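Local coordinates for protein Fc fragment of IgE receptor II (Bos taurus, PDB 6PWR) that probably serves as a low-affinity receptor for IgE and, through a C-type lectin domain, binds mannose with the help of calcium, at residues L69-I74 and G102-M107; L86-W91 and G112-A117. All coordinates share one frame; numbering follows the deposited sequence.

Overall arrangement
Interactions 1 and 2 share one sheet and, between them, both calcium ions. Strands 105-108 and 114-117, which run antiparallel as neighbours, supply one partner to each contact and are linked by backbone pairing, Cys-105 with Ala-117 and Met-107 with Asn-115. The centres of the contacts lie about 11 Å apart. Interaction 1 is mostly buried, joins strand to strand and ends in a calcium site of carboxylates, the Asn-104 side chain, a backbone carbonyl and water. Interaction 2, partly buried, lays the irregular loop 86-91 against a strand through tryptophan packing and a lysine-asparagine bond. Glu-103 from the first, with Asn-115 and Asp-116 from the second, meets at the calcium that holds mannose.

Interaction 1: residues L69-I74 and G102-M107; sequences LRDLDI and GENCVM. With CA (calcium ion), chain D; CA (calcium ion), chain C; MAN (alpha-D-mannopyranose), chain B; NAG (2-acetamido-2-deoxy-beta-D-glucopyranose), chain E.
Asp-71 and Glu-103 are joined through a calcium ion (chain D), and Glu-103 serves two calciums at once. Its backbone O binds the chain D ion at 2.5 Å, while its side chain, extended beyond CG, brings OE1 to the chain C ion at 2.4 Å and has Ala-99 as a further polar partner. Asp-71 grips the first ion with both carboxylate oxygens, OD1 at 2.6 Å and OD2 at 2.5 Å; CG sits between its backbone N and carbonyl carbon (chi1 71°), which swings the carboxylate over to the 102-107 side. The Asn-104 side chain comes in nearly perpendicular to that of Asp-71 at the same ion, and water 1, Glu-75 and Asp-98 are further ligands. OD2 of Asp-71 is also hydrogen-bonded to Gly-76, which helps fix the carboxylate. These are the two calcium sites of a C-type lectin domain, the chain C ion being the one that holds mannose through O3 and O4. Next to the chain D site, strands 65-71 and 105-108 pair antiparallel: Val-106 N gives a hydrogen bond to Leu-69 O and Asp-71 N one to Asn-104 O, each 2.9 Å long, flanking the non-hydrogen-bonded pair Arg-70 and Cys-105. Asn-104 and Cys-105 together face Ala-117 in a classic beta bulge. Leu-69 and Val-106 run alongside each other, CB to CB 3.8 Å, and Leu-72 rests CD1 on Cys-105 SG at 4.0 Å, beside the disulfide to Cys-119.

Interaction 2: residues L86-W91 and G112-A117; sequences LDYSNW and GKWNDA. With CA (calcium ion), chain C; MAN (alpha-D-mannopyranose), chain B; NAG (2-acetamido-2-deoxy-beta-D-glucopyranose), chain E.
Asn-90 is held from three points of 112-117. Its O accepts the Trp-114 backbone N at 2.8 Å, its OD1 accepts Lys-113 NZ at 2.9 Å, and its ND2 makes a weak bond to Gly-112 O. With CG opposite the backbone N (chi1 -166°), the amide reaches both partners; the ammonium approaches OD1 from 31° out of the carbonyl plane, and water 2 links NZ to Trp-91 O. The backbone lays Asn-90 CB over the Trp-114 five-membered ring, 3.7 Å from its centroid, as a CH-pi contact. The backbone of Ser-89 and Asn-90 covers that same indole face. Trp-114 sends its six-membered ring edge, at CE3, onto the face of Trp-91, an edge-to-face pair with planes 80° apart. Tyr-88 CE2 meets Trp-114 CZ2 at 4.0 Å and completes the aromatic cluster. Trp-114, Asn-115 and Asp-116 form the WND motif of C-type lectins; Asn-115 OD1 and Asp-116 O and OD1 bind the mannose-holding calcium, Asp-116 OD2 accepts a hydrogen bond from Asp-98 N, and Asn-115 ND2 donates to mannose O3. Trp-114 NE1 is hydrogen-bonded to Gln-53 OE1 of helix 50-59, while the two tryptophans pack on Leu-69 of strand 65-71 and Val-106 of strand 105-108.

Interaction 1: residues L69-I74 and G102-M107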
loop_
_atom_site.group_PDB
_atom_site.type_symbol
_atom_site.label_atom_id
_atom_site.label_comp_id
_atom_site.label_asym_id
_atom_site.label_seq_id
_atom_site.Cartn_x
_atom_site.Cartn_y
_atom_site.Cartn_z
ATOM N N LEU A 69 2.077 4.767 -0.215
ATOM C CA LEU A 69 3.403 5.343 -0.323
ATOM C C LEU A 69 3.430 6.128 -1.617
ATOM O O LEU A 69 2.954 5.642 -2.646
ATOM C CB LEU A 69 4.453 4.232 -0.337
ATOM C CG LEU A 69 5.912 4.667 -0.297
ATOM C CD1 LEU A 69 6.255 5.399 0.994
ATOM C CD2 LEU A 69 6.811 3.459 -0.470
ATOM N N ARG A 70 3.951 7.345 -1.564
ATOM C CA ARG A 70 3.924 8.198 -2.740
ATOM C C ARG A 70 4.985 9.272 -2.585
ATOM O O ARG A 70 5.334 9.653 -1.465
ATOM C CB ARG A 70 2.536 8.820 -2.969
ATOM C CG ARG A 70 2.144 9.942 -2.032
ATOM C CD ARG A 70 1.874 9.441 -0.629
ATOM N NE ARG A 70 0.829 10.224 0.010
ATOM C CZ ARG A 70 0.634 10.277 1.322
ATOM N NH1 ARG A 70 1.425 9.599 2.143
ATOM N NH2 ARG A 70 -0.351 11.015 1.809
ATOM N N ASP A 71 5.499 9.748 -3.712
ATOM C CA ASP A 71 6.394 10.903 -3.731
ATOM C C ASP A 71 5.756 12.051 -4.497
ATOM O O ASP A 71 6.429 12.820 -5.182
ATOM C CB ASP A 71 7.815 10.558 -4.199
ATOM C CG ASP A 71 7.916 10.243 -5.696
ATOM O OD1 ASP A 71 6.929 9.839 -6.324
ATOM O OD2 ASP A 71 9.020 10.404 -6.265
ATOM N N LEU A 72 4.437 12.180 -4.349
ATOM C CA LEU A 72 3.677 13.198 -5.066
ATOM C C LEU A 72 4.125 14.604 -4.704
ATOM O O LEU A 72 4.213 15.476 -5.575
ATOM C CB LEU A 72 2.191 13.031 -4.769
ATOM C CG LEU A 72 1.514 11.971 -5.624
ATOM C CD1 LEU A 72 0.164 11.590 -5.050
ATOM C CD2 LEU A 72 1.369 12.493 -7.040
ATOM N N ASP A 73 4.404 14.855 -3.428
ATOM C CA ASP A 73 4.705 16.219 -3.007
ATOM C C ASP A 73 6.081 16.655 -3.484
ATOM O O ASP A 73 6.225 17.679 -4.167
ATOM C CB ASP A 73 4.574 16.332 -1.490
ATOM C CG ASP A 73 3.141 16.192 -1.033
ATOM O OD1 ASP A 73 2.268 16.842 -1.649
ATOM O OD2 ASP A 73 2.881 15.423 -0.081
ATOM N N ILE A 74 7.109 15.888 -3.139
ATOM C CA ILE A 74 8.475 16.177 -3.544
ATOM C C ILE A 74 9.024 14.911 -4.171
ATOM O O ILE A 74 9.054 13.858 -3.520
ATOM C CB ILE A 74 9.350 16.609 -2.360
ATOM C CG1 ILE A 74 8.771 17.856 -1.692
ATOM C CG2 ILE A 74 10.774 16.862 -2.835
ATOM C CD1 ILE A 74 8.916 19.115 -2.525
ATOM N N GLY A 102 6.649 10.189 -15.255
ATOM C CA GLY A 102 6.734 10.374 -13.826
ATOM C C GLY A 102 5.834 9.376 -13.137
ATOM O O GLY A 102 4.665 9.210 -13.503
ATOM N N GLU A 103 6.378 8.694 -12.142
ATOM C CA GLU A 103 5.653 7.675 -11.399
ATOM C C GLU A 103 5.754 8.065 -9.941
ATOM O O GLU A 103 6.845 8.048 -9.361
ATOM C CB GLU A 103 6.254 6.300 -11.662
ATOM C CG GLU A 103 6.103 5.884 -13.106
ATOM C CD GLU A 103 6.601 4.486 -13.357
ATOM O OE1 GLU A 103 7.679 4.147 -12.843
ATOM O OE2 GLU A 103 5.913 3.719 -14.061
ATOM N N ASN A 104 4.631 8.433 -9.352
ATOM C CA ASN A 104 4.667 9.024 -8.031
ATOM C C ASN A 104 3.856 8.278 -6.997
ATOM O O ASN A 104 3.775 8.738 -5.851
ATOM C CB ASN A 104 4.254 10.494 -8.102
ATOM C CG ASN A 104 5.078 11.257 -9.108
ATOM O OD1 ASN A 104 6.280 11.033 -9.246
ATOM N ND2 ASN A 104 4.433 12.147 -9.837
ATOM N N CYS A 105 3.268 7.148 -7.361
ATOM C CA CYS A 105 2.441 6.367 -6.459
ATOM C C CYS A 105 2.956 4.941 -6.451
ATOM O O CYS A 105 3.291 4.392 -7.506
ATOM C CB CYS A 105 0.990 6.384 -6.941
ATOM S SG CYS A 105 0.229 8.004 -6.769
ATOM N N VAL A 106 3.006 4.325 -5.285
ATOM C CA VAL A 106 3.653 3.030 -5.163
ATOM C C VAL A 106 2.626 1.913 -5.114
ATOM O O VAL A 106 1.584 2.005 -4.448
ATOM C CB VAL A 106 4.605 2.987 -3.962
ATOM C CG1 VAL A 106 5.297 1.641 -3.882
ATOM C CG2 VAL A 106 5.634 4.101 -4.082
ATOM N N MET A 107 2.938 0.849 -5.830
ATOM C CA MET A 107 2.169 -0.374 -5.808
ATOM C C MET A 107 3.056 -1.521 -5.356
ATOM O O MET A 107 4.288 -1.473 -5.444
ATOM C CB MET A 107 1.646 -0.715 -7.208
ATOM C CG MET A 107 2.781 -0.976 -8.190
ATOM S SD MET A 107 2.266 -1.312 -9.876
ATOM C CE MET A 107 1.448 -2.885 -9.667
HETATM CA CA CA D . 8.278 9.859 -8.555
HETATM CA CA CA C . 8.477 2.150 -11.816
HETATM C C1 MAN B . 6.610 -0.957 -16.372
HETATM C C2 MAN B . 6.036 -0.138 -15.209
HETATM C C3 MAN B . 7.153 0.668 -14.553
HETATM C C4 MAN B . 8.269 -0.253 -14.134
HETATM C C5 MAN B . 8.815 -0.971 -15.369
HETATM C C6 MAN B . 9.921 -1.950 -15.026
HETATM O O1 MAN B . 6.921 -0.039 -17.382
HETATM O O2 MAN B . 5.613 -1.008 -14.192
HETATM O O3 MAN B . 6.706 1.362 -13.401
HETATM O O4 MAN B . 9.284 0.507 -13.512
HETATM O O5 MAN B . 7.739 -1.719 -15.982
HETATM O O6 MAN B . 10.413 -2.530 -16.241
HETATM C C1 NAG E . 4.288 -1.476 -14.399
HETATM C C2 NAG E . 4.153 -2.807 -13.675
HETATM C C3 NAG E . 2.733 -3.332 -13.817
HETATM C C4 NAG E . 1.725 -2.268 -13.400
HETATM C C5 NAG E . 2.011 -0.935 -14.086
HETATM C C6 NAG E . 1.152 0.189 -13.554
HETATM C C7 NAG E . 6.327 -3.957 -13.620
HETATM C C8 NAG E . 7.198 -4.993 -14.266
HETATM N N2 NAG E . 5.119 -3.777 -14.172
HETATM O O3 NAG E . 2.580 -4.482 -12.994
HETATM O O4 NAG E . 0.419 -2.695 -13.760
HETATM O O5 NAG E . 3.374 -0.553 -13.861
HETATM O O6 NAG E . 1.294 1.373 -14.327
HETATM O O7 NAG E . 6.694 -3.325 -12.635
HETATM O O HOH W 1 9.542 7.891 -8.214
#

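Interaction 2: residues L86-W91 and G112-A117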
loop_
_atom_site.group_PDB
_atom_site.type_symbol
_atom_site.label_atom_id
_atom_site.label_comp_id
_atom_site.label_asym_id
_atom_site.label_seq_id
_atom_site.Cartn_x
_atom_site.Cartn_y
_atom_site.Cartn_z
ATOM N N LEU A 86 10.819 6.194 6.915
ATOM C CA LEU A 86 11.145 5.257 5.840
ATOM C C LEU A 86 12.155 4.230 6.356
ATOM O O LEU A 86 13.343 4.253 6.023
ATOM C CB LEU A 86 11.693 6.019 4.643
ATOM C CG LEU A 86 10.842 7.175 4.114
ATOM C CD1 LEU A 86 11.463 7.766 2.862
ATOM C CD2 LEU A 86 9.407 6.732 3.854
ATOM N N ASP A 87 11.655 3.302 7.173
ATOM C CA ASP A 87 12.501 2.383 7.928
ATOM C C ASP A 87 12.503 0.960 7.386
ATOM O O ASP A 87 13.171 0.093 7.959
ATOM C CB ASP A 87 12.119 2.383 9.415
ATOM C CG ASP A 87 10.640 2.120 9.652
ATOM O OD1 ASP A 87 9.912 1.769 8.709
ATOM O OD2 ASP A 87 10.192 2.266 10.811
ATOM N N TYR A 88 11.774 0.694 6.309
ATOM C CA TYR A 88 11.749 -0.623 5.698
ATOM C C TYR A 88 11.379 -0.429 4.238
ATOM O O TYR A 88 10.433 0.302 3.939
ATOM C CB TYR A 88 10.714 -1.534 6.382
ATOM C CG TYR A 88 10.547 -2.781 5.571
ATOM C CD1 TYR A 88 11.472 -3.807 5.664
ATOM C CD2 TYR A 88 9.532 -2.889 4.627
ATOM C CE1 TYR A 88 11.373 -4.924 4.871
ATOM C CE2 TYR A 88 9.427 -3.994 3.829
ATOM C CZ TYR A 88 10.354 -5.003 3.950
ATOM O OH TYR A 88 10.228 -6.093 3.140
ATOM N N SER A 89 12.108 -1.067 3.327
ATOM C CA SER A 89 11.701 -1.051 1.932
ATOM C C SER A 89 11.701 -2.453 1.346
ATOM O O SER A 89 12.403 -3.358 1.801
ATOM C CB SER A 89 12.594 -0.143 1.084
ATOM O OG SER A 89 13.940 -0.585 1.121
ATOM N N ASN A 90 10.918 -2.595 0.291
ATOM C CA ASN A 90 10.837 -3.839 -0.446
ATOM C C ASN A 90 10.783 -3.559 -1.935
ATOM O O ASN A 90 9.996 -4.169 -2.664
ATOM C CB ASN A 90 9.624 -4.648 -0.004
ATOM C CG ASN A 90 9.685 -6.075 -0.480
ATOM O OD1 ASN A 90 10.750 -6.689 -0.479
ATOM N ND2 ASN A 90 8.546 -6.615 -0.900
ATOM N N TRP A 91 11.611 -2.628 -2.409
ATOM C CA TRP A 91 11.586 -2.244 -3.814
ATOM C C TRP A 91 11.983 -3.398 -4.720
ATOM O O TRP A 91 12.988 -4.078 -4.489
ATOM C CB TRP A 91 12.564 -1.098 -4.053
ATOM C CG TRP A 91 12.213 0.163 -3.381
ATOM C CD1 TRP A 91 12.895 0.774 -2.376
ATOM C CD2 TRP A 91 11.104 1.010 -3.696
ATOM N NE1 TRP A 91 12.267 1.940 -2.024
ATOM C CE2 TRP A 91 11.164 2.110 -2.819
ATOM C CE3 TRP A 91 10.071 0.946 -4.636
ATOM C CZ2 TRP A 91 10.234 3.146 -2.858
ATOM C CZ3 TRP A 91 9.144 1.972 -4.667
ATOM C CH2 TRP A 91 9.239 3.060 -3.788
ATOM N N GLY A 112 4.688 -8.890 -4.315
ATOM C CA GLY A 112 4.872 -8.083 -3.134
ATOM C C GLY A 112 5.959 -7.032 -3.242
ATOM O O GLY A 112 6.002 -6.121 -2.410
ATOM N N LYS A 113 6.837 -7.128 -4.239
ATOM C CA LYS A 113 7.880 -6.126 -4.415
ATOM C C LYS A 113 7.269 -4.815 -4.879
ATOM O O LYS A 113 6.265 -4.796 -5.597
ATOM C CB LYS A 113 8.903 -6.603 -5.441
ATOM C CG LYS A 113 9.692 -7.822 -4.983
ATOM C CD LYS A 113 10.677 -7.453 -3.894
ATOM C CE LYS A 113 11.493 -8.641 -3.426
ATOM N NZ LYS A 113 12.399 -8.240 -2.318
ATOM N N TRP A 114 7.876 -3.712 -4.465
ATOM C CA TRP A 114 7.279 -2.411 -4.700
ATOM C C TRP A 114 7.761 -1.825 -6.015
ATOM O O TRP A 114 8.925 -1.981 -6.401
ATOM C CB TRP A 114 7.634 -1.432 -3.593
ATOM C CG TRP A 114 7.299 -1.858 -2.215
ATOM C CD1 TRP A 114 6.550 -2.923 -1.812
ATOM C CD2 TRP A 114 7.738 -1.201 -1.032
ATOM N NE1 TRP A 114 6.486 -2.960 -0.432
ATOM C CE2 TRP A 114 7.222 -1.917 0.066
ATOM C CE3 TRP A 114 8.529 -0.076 -0.795
ATOM C CZ2 TRP A 114 7.476 -1.543 1.380
ATOM C CZ3 TRP A 114 8.769 0.297 0.501
ATOM C CH2 TRP A 114 8.248 -0.428 1.574
ATOM N N ASN A 115 6.855 -1.132 -6.690
ATOM C CA ASN A 115 7.171 -0.423 -7.912
ATOM C C ASN A 115 6.481 0.925 -7.848
ATOM O O ASN A 115 5.314 1.006 -7.454
ATOM C CB ASN A 115 6.610 -1.202 -9.101
ATOM C CG ASN A 115 6.717 -0.442 -10.390
ATOM O OD1 ASN A 115 7.768 0.115 -10.693
ATOM N ND2 ASN A 115 5.620 -0.385 -11.148
ATOM N N ASP A 116 7.183 1.986 -8.237
ATOM C CA ASP A 116 6.477 3.235 -8.475
ATOM C C ASP A 116 5.763 3.180 -9.815
ATOM O O ASP A 116 6.300 2.684 -10.805
ATOM C CB ASP A 116 7.391 4.461 -8.367
ATOM C CG ASP A 116 8.564 4.445 -9.338
ATOM O OD1 ASP A 116 8.938 3.375 -9.861
ATOM O OD2 ASP A 116 9.131 5.549 -9.530
ATOM N N ALA A 117 4.542 3.680 -9.833
ATOM C CA ALA A 117 3.728 3.639 -11.028
ATOM C C ALA A 117 3.066 4.987 -11.233
ATOM O O ALA A 117 2.972 5.808 -10.318
ATOM C CB ALA A 117 2.652 2.549 -10.945
HETATM CA CA CA C . 8.477 2.150 -11.816
HETATM C C1 MAN B . 6.610 -0.957 -16.372
HETATM C C2 MAN B . 6.036 -0.138 -15.209
HETATM C C3 MAN B . 7.153 0.668 -14.553
HETATM C C4 MAN B . 8.269 -0.253 -14.134
HETATM C C5 MAN B . 8.815 -0.971 -15.369
HETATM C C6 MAN B . 9.921 -1.950 -15.026
HETATM O O1 MAN B . 6.921 -0.039 -17.382
HETATM O O2 MAN B . 5.613 -1.008 -14.192
HETATM O O3 MAN B . 6.706 1.362 -13.401
HETATM O O4 MAN B . 9.284 0.507 -13.512
HETATM O O5 MAN B . 7.739 -1.719 -15.982
HETATM O O6 MAN B . 10.413 -2.530 -16.241
HETATM C C1 NAG E . 4.288 -1.476 -14.399
HETATM C C2 NAG E . 4.153 -2.807 -13.675
HETATM C C3 NAG E . 2.733 -3.332 -13.817
HETATM C C4 NAG E . 1.725 -2.268 -13.400
HETATM C C5 NAG E . 2.011 -0.935 -14.086
HETATM C C6 NAG E . 1.152 0.189 -13.554
HETATM C C7 NAG E . 6.327 -3.957 -13.620
HETATM C C8 NAG E . 7.198 -4.993 -14.266
HETATM N N2 NAG E . 5.119 -3.777 -14.172
HETATM O O3 NAG E . 2.580 -4.482 -12.994
HETATM O O4 NAG E . 0.419 -2.695 -13.760
HETATM O O5 NAG E . 3.374 -0.553 -13.861
HETATM O O6 NAG E . 1.294 1.373 -14.327
HETATM O O7 NAG E . 6.694 -3.325 -12.635
HETATM O O HOH W 2 14.104 -6.153 -3.151
#